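Local coordinates for beta-1,4-galactanase (Thielavia heterothallica, PDB 1HJS), which hydrolyses beta-1,4-galactosidic linkages in type I arabinogalactans as a glycoside hydrolase of family 53, at residues N181-G186 with S219-S224. Sequence-based numbering, arbitrary orientation.
With PEG (di(hydroxyethyl)ether), chain M.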
ATOM      1  N   ASN A 181      -7.846   0.764   8.130  1.00 12.14           N
ATOM      2  CA  ASN A 181      -8.119   0.314   9.496  1.00 12.77           C
ATOM      3  C   ASN A 181      -8.099  -1.206   9.698  1.00 12.45           C
ATOM      4  O   ASN A 181      -9.115  -1.815  10.059  1.00 11.94           O
ATOM      5  CB  ASN A 181      -9.468   0.876   9.971  1.00 13.65           C
ATOM      6  CG  ASN A 181      -9.499   2.398   9.983  1.00 15.10           C
ATOM      7  OD1 ASN A 181      -8.462   3.049  10.118  1.00 14.92           O
ATOM      8  ND2 ASN A 181     -10.693   2.970   9.854  1.00 14.81           N
ATOM      9  N   GLY A 182      -6.933  -1.809   9.493  1.00 12.18           N
ATOM     10  CA  GLY A 182      -6.803  -3.246   9.649  1.00 12.06           C
ATOM     11  C   GLY A 182      -7.183  -3.768  11.021  1.00 12.69           C
ATOM     12  O   GLY A 182      -7.474  -4.956  11.174  1.00 12.61           O
ATOM     13  N   TRP A 183      -7.179  -2.888  12.017  1.00 12.96           N
ATOM     14  CA  TRP A 183      -7.522  -3.269  13.385  1.00 13.72           C
ATOM     15  C   TRP A 183      -9.028  -3.399  13.596  1.00 13.77           C
ATOM     16  O   TRP A 183      -9.471  -3.993  14.578  1.00 14.27           O
ATOM     17  CB  TRP A 183      -6.990  -2.223  14.367  1.00 14.37           C
ATOM     18  CG  TRP A 183      -7.419  -0.828  14.012  1.00 15.09           C
ATOM     19  CD1 TRP A 183      -6.734   0.068  13.239  1.00 14.55           C
ATOM     20  CD2 TRP A 183      -8.654  -0.191  14.366  1.00 15.15           C
ATOM     21  NE1 TRP A 183      -7.465   1.220  13.089  1.00 15.12           N
ATOM     22  CE2 TRP A 183      -8.646   1.091  13.771  1.00 15.54           C
ATOM     23  CE3 TRP A 183      -9.766  -0.578  15.127  1.00 16.61           C
ATOM     24  CZ2 TRP A 183      -9.708   1.991  13.914  1.00 15.96           C
ATOM     25  CZ3 TRP A 183     -10.826   0.321  15.268  1.00 16.61           C
ATOM     26  CH2 TRP A 183     -10.784   1.590  14.664  1.00 16.63           C
ATOM     27  N   ASP A 184      -9.803  -2.832  12.677  1.00 13.97           N
ATOM     28  CA  ASP A 184     -11.263  -2.838  12.772  1.00 14.64           C
ATOM     29  C   ASP A 184     -11.901  -4.066  12.129  1.00 14.72           C
ATOM     30  O   ASP A 184     -12.342  -4.011  10.980  1.00 14.41           O
ATOM     31  CB  ASP A 184     -11.811  -1.564  12.119  1.00 14.60           C
ATOM     32  CG  ASP A 184     -13.301  -1.377  12.344  1.00 16.24           C
ATOM     33  OD1 ASP A 184     -13.945  -2.276  12.919  1.00 15.33           O
ATOM     34  OD2 ASP A 184     -13.826  -0.318  11.934  1.00 17.06           O
ATOM     35  N   TRP A 185     -11.956  -5.167  12.875  1.00 14.83           N
ATOM     36  CA  TRP A 185     -12.543  -6.405  12.371  1.00 15.21           C
ATOM     37  C   TRP A 185     -13.981  -6.210  11.891  1.00 15.45           C
ATOM     38  O   TRP A 185     -14.359  -6.699  10.823  1.00 14.87           O
ATOM     39  CB  TRP A 185     -12.505  -7.495  13.454  1.00 15.93           C
ATOM     40  CG  TRP A 185     -13.394  -8.681  13.163  1.00 15.91           C
ATOM     41  CD1 TRP A 185     -14.420  -9.145  13.941  1.00 16.35           C
ATOM     42  CD2 TRP A 185     -13.345  -9.538  12.013  1.00 15.65           C
ATOM     43  NE1 TRP A 185     -15.014 -10.236  13.344  1.00 16.36           N
ATOM     44  CE2 TRP A 185     -14.373 -10.497  12.159  1.00 15.68           C
ATOM     45  CE3 TRP A 185     -12.533  -9.589  10.871  1.00 15.44           C
ATOM     46  CZ2 TRP A 185     -14.609 -11.496  11.209  1.00 15.55           C
ATOM     47  CZ3 TRP A 185     -12.768 -10.585   9.924  1.00 15.16           C
ATOM     48  CH2 TRP A 185     -13.798 -11.524  10.101  1.00 15.52           C
ATOM     49  N   GLY A 186     -14.779  -5.499  12.682  1.00 15.48           N
ATOM     50  CA  GLY A 186     -16.166  -5.272  12.305  1.00 15.27           C
ATOM     51  C   GLY A 186     -16.315  -4.739  10.891  1.00 15.70           C
ATOM     52  O   GLY A 186     -17.159  -5.204  10.122  1.00 15.44           O
ATOM     53  N   SER A 219      -7.027   5.791  18.938  1.00 16.71           N
ATOM     54  CA  SER A 219      -6.432   4.984  19.997  1.00 16.75           C
ATOM     55  C   SER A 219      -6.919   3.538  19.917  1.00 16.63           C
ATOM     56  O   SER A 219      -6.407   2.664  20.619  1.00 16.37           O
ATOM     57  CB  SER A 219      -6.780   5.572  21.370  1.00 17.05           C
ATOM     58  OG  SER A 219      -8.181   5.629  21.555  1.00 16.40           O
ATOM     59  N   SER A 220      -7.905   3.287  19.062  1.00 16.51           N
ATOM     60  CA  SER A 220      -8.443   1.936  18.905  1.00 16.88           C
ATOM     61  C   SER A 220      -7.508   1.024  18.112  1.00 16.33           C
ATOM     62  O   SER A 220      -7.677  -0.194  18.116  1.00 16.58           O
ATOM     63  CB  SER A 220      -9.808   1.989  18.212  1.00 17.84           C
ATOM     64  OG  SER A 220     -10.765   2.663  19.018  1.00 17.85           O
ATOM     65  N   ALA A 221      -6.522   1.618  17.447  1.00 15.84           N
ATOM     66  CA  ALA A 221      -5.573   0.858  16.630  1.00 14.98           C
ATOM     67  C   ALA A 221      -4.498   0.160  17.456  1.00 15.03           C
ATOM     68  O   ALA A 221      -3.299   0.355  17.231  1.00 14.25           O
ATOM     69  CB  ALA A 221      -4.918   1.785  15.599  1.00 14.32           C
ATOM     70  N   THR A 222      -4.925  -0.656  18.415  1.00 14.44           N
ATOM     71  CA  THR A 222      -3.986  -1.381  19.254  1.00 14.76           C
ATOM     72  C   THR A 222      -3.404  -2.565  18.493  1.00 14.75           C
ATOM     73  O   THR A 222      -3.986  -3.037  17.518  1.00 14.06           O
ATOM     74  CB  THR A 222      -4.664  -1.933  20.520  1.00 15.42           C
ATOM     75  OG1 THR A 222      -5.767  -2.769  20.143  1.00 15.07           O
ATOM     76  CG2 THR A 222      -5.168  -0.796  21.397  1.00 15.53           C
ATOM     77  N   LEU A 223      -2.248  -3.037  18.941  1.00 14.71           N
ATOM     78  CA  LEU A 223      -1.623  -4.189  18.317  1.00 15.15           C
ATOM     79  C   LEU A 223      -2.515  -5.395  18.593  1.00 15.34           C
ATOM     80  O   LEU A 223      -2.605  -6.318  17.782  1.00 14.78           O
ATOM     81  CB  LEU A 223      -0.229  -4.411  18.905  1.00 15.74           C
ATOM     82  CG  LEU A 223       0.759  -3.276  18.616  1.00 16.08           C
ATOM     83  CD1 LEU A 223       2.052  -3.518  19.374  1.00 16.70           C
ATOM     84  CD2 LEU A 223       1.027  -3.201  17.119  1.00 15.98           C
ATOM     85  N   SER A 224      -3.182  -5.377  19.744  1.00 15.28           N
ATOM     86  CA  SER A 224      -4.074  -6.468  20.112  1.00 15.56           C
ATOM     87  C   SER A 224      -5.245  -6.546  19.132  1.00 14.64           C
ATOM     88  O   SER A 224      -5.618  -7.631  18.688  1.00 13.85           O
ATOM     89  CB  SER A 224      -4.600  -6.275  21.542  1.00 16.33           C
ATOM     90  OG  SER A 224      -5.337  -5.075  21.650  1.00 18.97           O
TER
HETATM   91  C1  PEG M 806     -13.036  -4.916  16.016  1.00 46.07           C
HETATM   92  O1  PEG M 806     -14.357  -4.517  15.539  1.00 45.73           O
HETATM   93  C2  PEG M 806     -12.303  -3.647  16.364  1.00 46.35           C
HETATM   94  O2  PEG M 806     -12.330  -3.113  17.718  1.00 46.40           O
HETATM   95  C3  PEG M 806     -11.597  -1.901  17.913  1.00 46.50           C
HETATM   96  C4  PEG M 806     -10.987  -1.681  19.319  1.00 46.66           C
HETATM   97  O4  PEG M 806      -9.611  -2.077  19.543  1.00 46.44           O
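The indole of Trp-183 lies flat against the backbone at Ser-220 and Ala-221, and this apolar contact carries the pairing. Ala-221 CA sits over the five-membered ring, 3.7 Å from its centroid and 16° off the normal, while Ser-220 CB makes a second CH-pi contact over the six-membered ring on the same face. The methyl of Ala-221 adds to this at the pyrrole end, CB to Trp-183 CD1 3.4 Å. Chi1 of 53°, with CG between the backbone N and carbonyl carbon, folds the indole back over its own turn, one face on Asn-181 CB and Asp-184 CB and the other on Ser-220 and Ala-221. Cutting Trp-183 back to alanine would probably open a gap between the two loops and leave Ser-220 CB and Ala-221 with no ring face to pack on.

No hydrogen bond joins the two segments directly; Asp-184 N to Asn-181 O (2.9 Å) closes a type I turn, Asp-184 is the N-cap of helix 185-196, and Thr-222 OG1 caps helix 223-237 by accepting from Ala-225 N. A di(hydroxyethyl)ether molecule spans the two segments, taking Gly-186 N on O1 (3.1 Å) and giving O4 to Ser-220 O (3.1 Å); its C3 meets the indole edge.

These are successive beta-alpha loops at the C-terminal end of a TIM barrel, after strands 174-179 and 208-212, with Trp-183 about 10 Å from Glu-135, probably the proton donor, side chain to side chain.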